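Local coordinates for aprataxin and PNK-like factor (Homo sapiens, PDB 5W7W), which acts as a histone chaperone in single- and double-strand DNA break repair, this chain being the FHA domain that mediates interaction with XRCC1 and XRCC4, at residues G6-Q11 against G53-K58; Q11-G16 against F66-E71; I57-I60 against P64-Y67; G89-L94 against I100-S105. All blocks are in the same frame, centred on the assembly; numbering follows the deposited sequence.

Contact 1 of 4, residues G6-Q11 against G53-K58; sequences GGFELQ and GQLRIK. With FMT (formic acid), chain C.
O2 of a bound formic acid is gripped by Q11 NE2 at 2.9 Å and by NE of R102 at the far end of G6-Q11, while the contact with G53-K58 is carried by F8 and L55. Strand 8-12 belongs to the larger sheet of the FHA beta sandwich and strand 54-59 to the smaller one, with the CA atoms of F8 and L55 7.6 Å apart. The F8 ring fills much of that space. CB of L55 stands over the middle of one ring face, 3.9 Å from the centroid and 5° off the normal, a CH-pi contact. At the ring edge, near its plane, CZ lies 3.6 Å from O of G53. CE2 comes obliquely to C of Q54 at 3.8 Å. F8 CG is turned beside its own backbone N (chi1 -69°), which lays the ring along the start of the facing strand. V50 and I103 touch both F8 and L55. An alanine in place of F8 would probably open a gap between the sheets and leave L55 CB without its aromatic lid. No hydrogen bond crosses between G6-Q11 and G53-K58, so cohesion comes from apolar burial and the CH-pi contact, with G53 O close at the ring edge.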
loop_
_atom_site.group_PDB
_atom_site.type_symbol
_atom_site.label_atom_id
_atom_site.label_comp_id
_atom_site.label_asym_id
_atom_site.label_seq_id
_atom_site.Cartn_x
_atom_site.Cartn_y
_atom_site.Cartn_z
ATOM N N GLY A 6 7.646 10.849 5.468
ATOM C CA GLY A 6 6.258 10.939 5.851
ATOM C C GLY A 6 5.876 10.160 7.087
ATOM O O GLY A 6 4.705 10.170 7.467
ATOM N N GLY A 7 6.806 9.468 7.742
ATOM C CA GLY A 7 6.467 8.785 8.973
ATOM C C GLY A 7 5.910 7.386 8.799
ATOM O O GLY A 7 5.471 6.781 9.784
ATOM N N PHE A 8 5.866 6.880 7.578
ATOM C CA PHE A 8 5.369 5.543 7.297
ATOM C C PHE A 8 6.340 4.845 6.372
ATOM O O PHE A 8 6.933 5.468 5.491
ATOM C CB PHE A 8 4.015 5.581 6.612
ATOM C CG PHE A 8 2.926 6.065 7.494
ATOM C CD1 PHE A 8 2.277 5.190 8.340
ATOM C CD2 PHE A 8 2.572 7.392 7.514
ATOM C CE1 PHE A 8 1.267 5.626 9.176
ATOM C CE2 PHE A 8 1.545 7.832 8.347
ATOM C CZ PHE A 8 0.913 6.953 9.189
ATOM N N GLU A 9 6.485 3.552 6.567
ATOM C CA GLU A 9 7.213 2.698 5.646
ATOM C C GLU A 9 6.381 1.477 5.319
ATOM O O GLU A 9 5.566 1.022 6.131
ATOM C CB GLU A 9 8.555 2.241 6.230
ATOM C CG GLU A 9 9.577 3.356 6.307
ATOM C CD GLU A 9 10.918 2.940 6.890
ATOM O OE1 GLU A 9 11.072 1.782 7.323
ATOM O OE2 GLU A 9 11.814 3.808 6.938
ATOM N N LEU A 10 6.587 0.959 4.116
ATOM C CA LEU A 10 5.955 -0.264 3.648
ATOM C C LEU A 10 6.946 -1.410 3.751
ATOM O O LEU A 10 8.076 -1.308 3.254
ATOM C CB LEU A 10 5.522 -0.130 2.188
ATOM C CG LEU A 10 4.663 1.084 1.833
ATOM C CD1 LEU A 10 4.341 1.003 0.356
ATOM C CD2 LEU A 10 3.420 1.141 2.682
ATOM N N GLN A 11 6.534 -2.486 4.398
ATOM C CA GLN A 11 7.391 -3.646 4.604
ATOM C C GLN A 11 6.865 -4.829 3.809
ATOM O O GLN A 11 5.788 -5.343 4.134
ATOM C CB GLN A 11 7.414 -3.982 6.093
ATOM C CG GLN A 11 8.195 -5.246 6.418
ATOM C CD GLN A 11 8.465 -5.350 7.887
ATOM O OE1 GLN A 11 9.478 -4.834 8.366
ATOM N NE2 GLN A 11 7.562 -5.990 8.624
ATOM N N GLY A 53 -0.734 12.530 10.070
ATOM C CA GLY A 53 -0.386 11.390 10.877
ATOM C C GLY A 53 -1.068 10.102 10.498
ATOM O O GLY A 53 -1.019 9.144 11.269
ATOM N N GLN A 54 -1.684 10.048 9.318
ATOM C CA GLN A 54 -2.411 8.876 8.858
ATOM C C GLN A 54 -2.045 8.554 7.426
ATOM O O GLN A 54 -1.636 9.420 6.648
ATOM C CB GLN A 54 -3.926 9.064 8.906
ATOM C CG GLN A 54 -4.457 9.219 10.314
ATOM C CD GLN A 54 -5.961 9.405 10.337
ATOM O OE1 GLN A 54 -6.451 10.529 10.218
ATOM N NE2 GLN A 54 -6.694 8.317 10.436
ATOM N N LEU A 55 -2.200 7.273 7.105
ATOM C CA LEU A 55 -1.993 6.749 5.766
ATOM C C LEU A 55 -3.305 6.153 5.276
ATOM O O LEU A 55 -3.926 5.376 6.004
ATOM C CB LEU A 55 -0.920 5.656 5.823
ATOM C CG LEU A 55 -0.695 4.874 4.528
ATOM C CD1 LEU A 55 -0.142 5.777 3.456
ATOM C CD2 LEU A 55 0.242 3.678 4.769
ATOM N N ARG A 56 -3.729 6.517 4.061
ATOM C CA ARG A 56 -4.904 5.901 3.448
ATOM C C ARG A 56 -4.582 5.495 2.020
ATOM O O ARG A 56 -3.678 6.044 1.383
ATOM C CB ARG A 56 -6.148 6.809 3.514
ATOM C CG ARG A 56 -5.920 8.235 3.053
ATOM C CD ARG A 56 -7.192 9.055 3.031
ATOM N NE ARG A 56 -6.923 10.408 2.581
ATOM C CZ ARG A 56 -7.847 11.266 2.157
ATOM N NH1 ARG A 56 -9.122 10.946 2.140
ATOM N NH2 ARG A 56 -7.451 12.468 1.750
ATOM N N ILE A 57 -5.326 4.501 1.533
ATOM C CA ILE A 57 -5.171 3.958 0.185
ATOM C C ILE A 57 -6.490 4.093 -0.559
ATOM O O ILE A 57 -7.563 3.847 -0.002
ATOM C CB ILE A 57 -4.713 2.479 0.217
ATOM C CG1 ILE A 57 -4.456 1.969 -1.203
ATOM C CG2 ILE A 57 -5.725 1.563 0.918
ATOM C CD1 ILE A 57 -3.725 0.660 -1.256
ATOM N N LYS A 58 -6.398 4.478 -1.830
ATOM C CA LYS A 58 -7.548 4.513 -2.736
ATOM C C LYS A 58 -7.244 3.624 -3.933
ATOM O O LYS A 58 -6.329 3.945 -4.718
ATOM C CB LYS A 58 -7.836 5.938 -3.207
ATOM C CG LYS A 58 -9.066 6.039 -4.111
ATOM C CD LYS A 58 -9.490 7.476 -4.398
ATOM C CE LYS A 58 -8.388 8.263 -5.019
ATOM N NZ LYS A 58 -8.886 9.605 -5.501
HETATM C C FMT C . 5.813 -9.131 8.013
HETATM O O1 FMT C . 5.031 -10.022 8.311
HETATM O O2 FMT C . 5.495 -7.951 8.110
#

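Contact 2 of 4, residues Q11-G16 against F66-E71; sequences QPRDGG and FYQSSE. With FMT (formic acid), chain C.
R13 and Q68, whose CA atoms are the nearest across the two segments, stand 12.1 Å apart, and R13 lies in a type I turn from P12 to G15. Two long side chains bridge that distance. R13 NH2 donates to Q68 OE1 at 2.8 Å, almost straight at 175°. The oxygen sits at the guanidinium edge, in its plane, whereas the donor stands well above the plane of the Q68 amide; the two flat groups are nearly perpendicular, 86° apart. A water closes the pair, taking a bond from R13 NH1 at 2.9 Å and giving one to the same OE1 at 2.7 Å. In the six-stranded sheet of the FHA sandwich, strands 100-105 and 91-93 lie between strands 8-12 and 66-68, so this is a surface bridge over two intervening strands. S91 offers R13 NH2 a further, weak bond. The R13 chain leaves extended and bends at chi3 (-72°), which swings the guanidinium to the amide. A leucine in place of Q68 would probably leave the water and R13 NH2 without their shared acceptor and the carbonyl of K72 without the amide donor. The bond from Q68 NE2 to K72 O probably helps set which end of the amide faces R13.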
loop_
_atom_site.group_PDB
_atom_site.type_symbol
_atom_site.label_atom_id
_atom_site.label_comp_id
_atom_site.label_asym_id
_atom_site.label_seq_id
_atom_site.Cartn_x
_atom_site.Cartn_y
_atom_site.Cartn_z
ATOM N N GLN A 11 6.534 -2.486 4.398
ATOM C CA GLN A 11 7.391 -3.646 4.604
ATOM C C GLN A 11 6.865 -4.829 3.809
ATOM O O GLN A 11 5.788 -5.343 4.134
ATOM C CB GLN A 11 7.414 -3.982 6.093
ATOM C CG GLN A 11 8.195 -5.246 6.418
ATOM C CD GLN A 11 8.465 -5.350 7.887
ATOM O OE1 GLN A 11 9.478 -4.834 8.366
ATOM N NE2 GLN A 11 7.562 -5.990 8.624
ATOM N N PRO A 12 7.585 -5.313 2.794
ATOM C CA PRO A 12 7.062 -6.431 2.004
ATOM C C PRO A 12 6.962 -7.695 2.843
ATOM O O PRO A 12 7.912 -8.092 3.528
ATOM C CB PRO A 12 8.077 -6.566 0.864
ATOM C CG PRO A 12 9.297 -5.919 1.345
ATOM C CD PRO A 12 8.870 -4.821 2.272
ATOM N N ARG A 13 5.798 -8.336 2.796
ATOM C CA ARG A 13 5.573 -9.521 3.611
ATOM C C ARG A 13 6.433 -10.692 3.171
ATOM O O ARG A 13 6.712 -11.588 3.983
ATOM C CB ARG A 13 4.108 -9.920 3.530
ATOM C CG ARG A 13 3.757 -11.165 4.370
ATOM C CD ARG A 13 2.318 -11.627 4.171
ATOM N NE ARG A 13 1.390 -10.708 4.813
ATOM C CZ ARG A 13 0.087 -10.906 4.922
ATOM N NH1 ARG A 13 -0.465 -11.999 4.421
ATOM N NH2 ARG A 13 -0.661 -9.993 5.525
ATOM N N ASP A 14 6.826 -10.730 1.905
ATOM C CA ASP A 14 7.697 -11.785 1.395
ATOM C C ASP A 14 9.154 -11.569 1.771
ATOM O O ASP A 14 9.996 -12.431 1.480
ATOM C CB ASP A 14 7.529 -11.902 -0.127
ATOM C CG ASP A 14 7.823 -10.613 -0.856
ATOM O OD1 ASP A 14 7.243 -9.554 -0.488
ATOM O OD2 ASP A 14 8.619 -10.631 -1.822
ATOM N N GLY A 15 9.473 -10.457 2.421
ATOM C CA GLY A 15 10.830 -10.096 2.757
ATOM C C GLY A 15 11.373 -9.067 1.795
ATOM O O GLY A 15 10.920 -8.938 0.659
ATOM N N GLY A 16 12.380 -8.323 2.249
ATOM C CA GLY A 16 13.081 -7.381 1.415
ATOM C C GLY A 16 13.067 -5.978 1.973
ATOM O O GLY A 16 12.472 -5.709 3.022
ATOM N N PHE A 66 -6.228 -5.074 -1.849
ATOM C CA PHE A 66 -6.699 -5.894 -0.745
ATOM C C PHE A 66 -6.198 -5.313 0.563
ATOM O O PHE A 66 -5.154 -4.664 0.611
ATOM C CB PHE A 66 -6.237 -7.349 -0.896
ATOM C CG PHE A 66 -6.626 -7.964 -2.221
ATOM C CD1 PHE A 66 -5.928 -7.658 -3.356
ATOM C CD2 PHE A 66 -7.715 -8.815 -2.328
ATOM C CE1 PHE A 66 -6.292 -8.173 -4.587
ATOM C CE2 PHE A 66 -8.078 -9.332 -3.548
ATOM C CZ PHE A 66 -7.360 -9.002 -4.682
ATOM N N TYR A 67 -6.933 -5.595 1.629
ATOM C CA TYR A 67 -6.685 -5.050 2.952
ATOM C C TYR A 67 -6.818 -6.142 3.999
ATOM O O TYR A 67 -7.750 -6.944 3.956
ATOM C CB TYR A 67 -7.738 -3.994 3.267
ATOM C CG TYR A 67 -7.688 -3.438 4.683
ATOM C CD1 TYR A 67 -6.620 -2.676 5.127
ATOM C CD2 TYR A 67 -8.726 -3.674 5.568
ATOM C CE1 TYR A 67 -6.573 -2.182 6.412
ATOM C CE2 TYR A 67 -8.689 -3.169 6.865
ATOM C CZ TYR A 67 -7.607 -2.418 7.268
ATOM O OH TYR A 67 -7.589 -1.922 8.558
ATOM N N GLN A 68 -5.920 -6.128 4.980
ATOM C CA GLN A 68 -5.978 -7.023 6.131
ATOM C C GLN A 68 -5.699 -6.210 7.387
ATOM O O GLN A 68 -4.588 -5.735 7.591
ATOM C CB GLN A 68 -4.962 -8.148 5.984
ATOM C CG GLN A 68 -4.962 -9.119 7.159
ATOM C CD GLN A 68 -3.915 -10.208 7.004
ATOM O OE1 GLN A 68 -3.422 -10.467 5.908
ATOM N NE2 GLN A 68 -3.559 -10.843 8.103
ATOM N N SER A 69 -6.698 -6.054 8.243
ATOM C CA SER A 69 -6.484 -5.406 9.525
ATOM C C SER A 69 -5.497 -6.210 10.364
ATOM O O SER A 69 -5.411 -7.437 10.265
ATOM C CB SER A 69 -7.833 -5.307 10.248
ATOM O OG SER A 69 -7.820 -4.295 11.242
ATOM N N SER A 70 -4.754 -5.501 11.215
ATOM C CA SER A 70 -3.633 -6.115 11.923
ATOM C C SER A 70 -4.038 -7.336 12.747
ATOM O O SER A 70 -3.263 -8.286 12.854
ATOM C CB SER A 70 -2.914 -5.086 12.799
ATOM O OG SER A 70 -3.743 -4.634 13.847
ATOM N N GLU A 71 -5.252 -7.339 13.298
ATOM C CA GLU A 71 -5.716 -8.412 14.165
ATOM C C GLU A 71 -6.337 -9.574 13.403
ATOM O O GLU A 71 -6.549 -10.643 13.992
ATOM C CB GLU A 71 -6.721 -7.855 15.186
ATOM C CG GLU A 71 -8.161 -7.628 14.698
ATOM C CD GLU A 71 -8.372 -6.340 13.911
ATOM O OE1 GLU A 71 -7.383 -5.671 13.550
ATOM O OE2 GLU A 71 -9.546 -5.989 13.662
HETATM C C FMT C . 5.813 -9.131 8.013
HETATM O O1 FMT C . 5.031 -10.022 8.311
HETATM O O2 FMT C . 5.495 -7.951 8.110
HETATM O O HOH W 1 -3.151 -12.912 4.778
#

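Contact 3 of 4, residues I57-I60 against P64-Y67; sequences IKPI and PCFY
P59 and C65 bring their CA atoms to 5.8 Å, yet no hydrogen bond passes between I57-I60 and P64-Y67. The reason lies in the FHA beta sandwich: I57-P59 end strand 54-59 of the smaller sheet, F66 and Y67 open strand 66-68 of the larger sheet, and the chain crosses from one to the other within a few residues. What joins the segments is a small, buried apolar cluster centred on C65. Its CB points toward I57-I60, and with SG beside the backbone N (chi1 -64°) the sulfur is directed against the proline ring. SG lies 3.8 Å from CB of P59 and 4.0 Å from its CA, while C65 CB approaches CG of the same ring at 4.0 Å, so cysteine and proline meet along two consecutive atoms of each. I57 adds the tip of its longer branch: CG1 is anti to the backbone N (chi1 -176°) and the chain runs on extended, carrying CD1 toward the sulfur. I57 also packs on F92 of the larger sheet. H45 ties the crossover down, bonding P64 O through NE2, pairing by backbone with I60 and touching C65; its place in the sequence is consistent with the conserved structural histidine that supports the phosphopeptide-binding loops of FHA domains. I57 CD1 stops 4.1 Å from C65 SG.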
loop_
_atom_site.group_PDB
_atom_site.type_symbol
_atom_site.label_atom_id
_atom_site.label_comp_id
_atom_site.label_asym_id
_atom_site.label_seq_id
_atom_site.Cartn_x
_atom_site.Cartn_y
_atom_site.Cartn_z
ATOM N N ILE A 57 -5.326 4.501 1.533
ATOM C CA ILE A 57 -5.171 3.958 0.185
ATOM C C ILE A 57 -6.490 4.093 -0.559
ATOM O O ILE A 57 -7.563 3.847 -0.002
ATOM C CB ILE A 57 -4.713 2.479 0.217
ATOM C CG1 ILE A 57 -4.456 1.969 -1.203
ATOM C CG2 ILE A 57 -5.725 1.563 0.918
ATOM C CD1 ILE A 57 -3.725 0.660 -1.256
ATOM N N LYS A 58 -6.398 4.478 -1.830
ATOM C CA LYS A 58 -7.548 4.513 -2.736
ATOM C C LYS A 58 -7.244 3.624 -3.933
ATOM O O LYS A 58 -6.329 3.945 -4.718
ATOM C CB LYS A 58 -7.836 5.938 -3.207
ATOM C CG LYS A 58 -9.066 6.039 -4.111
ATOM C CD LYS A 58 -9.490 7.476 -4.398
ATOM C CE LYS A 58 -8.388 8.263 -5.019
ATOM N NZ LYS A 58 -8.886 9.605 -5.501
ATOM N N PRO A 59 -7.943 2.501 -4.105
ATOM C CA PRO A 59 -7.749 1.679 -5.311
ATOM C C PRO A 59 -8.306 2.406 -6.526
ATOM O O PRO A 59 -9.455 2.857 -6.506
ATOM C CB PRO A 59 -8.567 0.417 -5.001
ATOM C CG PRO A 59 -8.803 0.453 -3.523
ATOM C CD PRO A 59 -8.914 1.890 -3.196
ATOM N N ILE A 60 -7.498 2.529 -7.587
ATOM C CA ILE A 60 -7.898 3.325 -8.749
ATOM C C ILE A 60 -7.848 2.550 -10.068
ATOM O O ILE A 60 -7.932 3.154 -11.136
ATOM C CB ILE A 60 -7.121 4.651 -8.860
ATOM C CG1 ILE A 60 -5.609 4.417 -8.947
ATOM C CG2 ILE A 60 -7.499 5.573 -7.714
ATOM C CD1 ILE A 60 -4.868 5.581 -9.545
ATOM N N PRO A 64 -8.192 -5.063 -8.300
ATOM C CA PRO A 64 -8.439 -4.508 -6.965
ATOM C C PRO A 64 -7.181 -4.413 -6.120
ATOM O O PRO A 64 -6.125 -4.954 -6.433
ATOM C CB PRO A 64 -9.421 -5.493 -6.327
ATOM C CG PRO A 64 -9.257 -6.722 -7.066
ATOM C CD PRO A 64 -8.799 -6.389 -8.457
ATOM N N CYS A 65 -7.333 -3.714 -5.011
ATOM C CA CYS A 65 -6.407 -3.794 -3.894
ATOM C C CYS A 65 -7.053 -4.586 -2.774
ATOM O O CYS A 65 -8.277 -4.718 -2.726
ATOM C CB CYS A 65 -6.086 -2.411 -3.354
ATOM S SG CYS A 65 -5.231 -1.324 -4.499
ATOM N N PHE A 66 -6.228 -5.074 -1.849
ATOM C CA PHE A 66 -6.699 -5.894 -0.745
ATOM C C PHE A 66 -6.198 -5.313 0.563
ATOM O O PHE A 66 -5.154 -4.664 0.611
ATOM C CB PHE A 66 -6.237 -7.349 -0.896
ATOM C CG PHE A 66 -6.626 -7.964 -2.221
ATOM C CD1 PHE A 66 -5.928 -7.658 -3.356
ATOM C CD2 PHE A 66 -7.715 -8.815 -2.328
ATOM C CE1 PHE A 66 -6.292 -8.173 -4.587
ATOM C CE2 PHE A 66 -8.078 -9.332 -3.548
ATOM C CZ PHE A 66 -7.360 -9.002 -4.682
ATOM N N TYR A 67 -6.933 -5.595 1.629
ATOM C CA TYR A 67 -6.685 -5.050 2.952
ATOM C C TYR A 67 -6.818 -6.142 3.999
ATOM O O TYR A 67 -7.750 -6.944 3.956
ATOM C CB TYR A 67 -7.738 -3.994 3.267
ATOM C CG TYR A 67 -7.688 -3.438 4.683
ATOM C CD1 TYR A 67 -6.620 -2.676 5.127
ATOM C CD2 TYR A 67 -8.726 -3.674 5.568
ATOM C CE1 TYR A 67 -6.573 -2.182 6.412
ATOM C CE2 TYR A 67 -8.689 -3.169 6.865
ATOM C CZ TYR A 67 -7.607 -2.418 7.268
ATOM O OH TYR A 67 -7.589 -1.922 8.558
#

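Contact 4 of 4, residues G89-L94 against I100-S105; sequences GDSFSL and IFRILS. With FMT (formic acid), chain C.
The hairpin of strands 91-93 and 100-105 pairs F92 with F101 in the interior of the six-stranded sheet, the two short segments running at 153°. These form the hydrogen-bonded pair: F92 N reaches F101 O at 3.0 Å and F101 N reaches F92 O at 2.8 Å. S91 with R102 and S93 with I100 are the flanking non-hydrogen-bonded pairs. Beyond S91 and R102, G89 N donates to I103 O at 2.8 Å and I103 N to D90 O at 2.9 Å, so two residues face one, with G89 at positive phi, as in a G1 beta bulge. The F92 and F101 side chains lie on the sheet face that looks into the FHA sandwich, where F92 meets I28 and I57. Their rings are near parallel (26°) but slid apart (centroids 5.6 Å), and barely overlap. CG of F92 is wedged between backbone N and carbonyl carbon (chi1 78°), tipping the ring toward strand 100-105, and its edge meets I103, CD1 to CD1 at 4.0 Å. On the other face the R102 guanidinium holds formic acid edge-on, NE to O2 at 2.8 Å and NH2 to O1 at 3.2 Å, while NH1 makes a weak bond back to G89 O.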
loop_
_atom_site.group_PDB
_atom_site.type_symbol
_atom_site.label_atom_id
_atom_site.label_comp_id
_atom_site.label_asym_id
_atom_site.label_seq_id
_atom_site.Cartn_x
_atom_site.Cartn_y
_atom_site.Cartn_z
ATOM N N GLY A 89 0.648 -1.698 11.426
ATOM C CA GLY A 89 0.395 -3.100 11.621
ATOM C C GLY A 89 -0.563 -3.728 10.628
ATOM O O GLY A 89 -0.531 -4.952 10.449
ATOM N N ASP A 90 -1.415 -2.930 9.985
ATOM C CA ASP A 90 -2.288 -3.437 8.943
ATOM C C ASP A 90 -1.447 -3.791 7.713
ATOM O O ASP A 90 -0.299 -3.372 7.572
ATOM C CB ASP A 90 -3.286 -2.365 8.504
ATOM C CG ASP A 90 -4.341 -2.030 9.528
ATOM O OD1 ASP A 90 -4.440 -2.714 10.567
ATOM O OD2 ASP A 90 -5.104 -1.072 9.265
ATOM N N SER A 91 -2.051 -4.541 6.798
ATOM C CA SER A 91 -1.431 -4.881 5.526
ATOM C C SER A 91 -2.364 -4.496 4.389
ATOM O O SER A 91 -3.582 -4.468 4.548
ATOM C CB SER A 91 -1.134 -6.373 5.422
ATOM O OG SER A 91 -0.209 -6.802 6.414
ATOM N N PHE A 92 -1.772 -4.226 3.229
ATOM C CA PHE A 92 -2.534 -4.148 1.990
ATOM C C PHE A 92 -1.752 -4.896 0.925
ATOM O O PHE A 92 -0.568 -5.188 1.093
ATOM C CB PHE A 92 -2.783 -2.700 1.539
ATOM C CG PHE A 92 -1.601 -2.057 0.891
ATOM C CD1 PHE A 92 -0.640 -1.414 1.653
ATOM C CD2 PHE A 92 -1.435 -2.091 -0.478
ATOM C CE1 PHE A 92 0.459 -0.836 1.053
ATOM C CE2 PHE A 92 -0.344 -1.515 -1.071
ATOM C CZ PHE A 92 0.603 -0.881 -0.303
ATOM N N SER A 93 -2.408 -5.210 -0.187
ATOM C CA SER A 93 -1.704 -5.871 -1.270
ATOM C C SER A 93 -2.254 -5.437 -2.617
ATOM O O SER A 93 -3.395 -4.976 -2.747
ATOM C CB SER A 93 -1.769 -7.388 -1.137
ATOM O OG SER A 93 -3.091 -7.870 -1.288
ATOM N N LEU A 94 -1.412 -5.620 -3.627
ATOM C CA LEU A 94 -1.777 -5.262 -4.990
ATOM C C LEU A 94 -2.263 -6.453 -5.808
ATOM O O LEU A 94 -2.906 -6.255 -6.843
ATOM C CB LEU A 94 -0.607 -4.577 -5.704
ATOM C CG LEU A 94 -0.095 -3.309 -5.025
ATOM C CD1 LEU A 94 1.002 -2.700 -5.896
ATOM C CD2 LEU A 94 -1.188 -2.315 -4.800
ATOM N N ILE A 100 2.295 -7.877 -1.066
ATOM C CA ILE A 100 1.654 -7.596 0.210
ATOM C C ILE A 100 2.640 -6.781 1.036
ATOM O O ILE A 100 3.840 -7.098 1.091
ATOM C CB ILE A 100 1.286 -8.908 0.943
ATOM C CG1 ILE A 100 0.533 -9.891 0.030
ATOM C CG2 ILE A 100 0.472 -8.603 2.185
ATOM C CD1 ILE A 100 0.520 -11.328 0.519
ATOM N N PHE A 101 2.144 -5.737 1.697
ATOM C CA PHE A 101 2.959 -4.851 2.513
ATOM C C PHE A 101 2.300 -4.588 3.848
ATOM O O PHE A 101 1.113 -4.297 3.906
ATOM C CB PHE A 101 3.141 -3.514 1.808
ATOM C CG PHE A 101 3.857 -3.624 0.496
ATOM C CD1 PHE A 101 5.246 -3.540 0.424
ATOM C CD2 PHE A 101 3.151 -3.841 -0.664
ATOM C CE1 PHE A 101 5.898 -3.659 -0.796
ATOM C CE2 PHE A 101 3.812 -3.978 -1.876
ATOM C CZ PHE A 101 5.185 -3.895 -1.932
ATOM N N ARG A 102 3.093 -4.657 4.911
ATOM C CA ARG A 102 2.687 -4.226 6.233
ATOM C C ARG A 102 3.064 -2.762 6.406
ATOM O O ARG A 102 4.113 -2.317 5.939
ATOM C CB ARG A 102 3.365 -5.081 7.304
ATOM C CG ARG A 102 2.837 -4.764 8.681
ATOM C CD ARG A 102 3.443 -5.599 9.798
ATOM N NE ARG A 102 3.328 -7.040 9.557
ATOM C CZ ARG A 102 2.292 -7.792 9.916
ATOM N NH1 ARG A 102 1.248 -7.268 10.535
ATOM N NH2 ARG A 102 2.274 -9.093 9.657
ATOM N N ILE A 103 2.212 -2.024 7.095
ATOM C CA ILE A 103 2.451 -0.614 7.393
ATOM C C ILE A 103 3.210 -0.490 8.705
ATOM O O ILE A 103 2.760 -0.996 9.738
ATOM C CB ILE A 103 1.117 0.133 7.493
ATOM C CG1 ILE A 103 0.280 -0.021 6.225
ATOM C CG2 ILE A 103 1.328 1.591 7.817
ATOM C CD1 ILE A 103 0.998 0.182 4.928
ATOM N N LEU A 104 4.324 0.218 8.673
ATOM C CA LEU A 104 5.075 0.550 9.873
ATOM C C LEU A 104 5.127 2.061 10.060
ATOM O O LEU A 104 5.334 2.806 9.104
ATOM C CB LEU A 104 6.512 0.023 9.755
ATOM C CG LEU A 104 6.642 -1.498 9.670
ATOM C CD1 LEU A 104 8.096 -1.872 9.513
ATOM C CD2 LEU A 104 6.038 -2.193 10.856
ATOM N N SER A 105 4.948 2.512 11.298
ATOM C CA SER A 105 5.144 3.915 11.638
ATOM C C SER A 105 6.575 4.158 12.101
ATOM O O SER A 105 7.116 3.392 12.907
ATOM C CB SER A 105 4.165 4.328 12.734
ATOM O OG SER A 105 4.385 3.570 13.905
HETATM C C FMT C . 5.813 -9.131 8.013
HETATM O O1 FMT C . 5.031 -10.022 8.311
HETATM O O2 FMT C . 5.495 -7.951 8.110
#

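In the fold
Contacts 2 and 4 belong to the six-stranded sheet, their centres only about 4 Å apart, while contacts 1 and 3 tie that sheet to the smaller one at two places on strand 54-59, about 13 Å from each other. Contact 4 supplies the central strands. On one side Q11 N bonds R102 O at 2.9 Å, joining it to contacts 1 and 2; on the other S93 N bonds F66 O at 2.9 Å, and Y67 OH lies 2.7 Å from D90 OD2. Formic acid, probably from the crystallisation liquor, bridges Q11 and R102. H45, which bonds P64 O beside contact 3, is probably the conserved histidine that supports the phosphopeptide-binding loops in FHA domains.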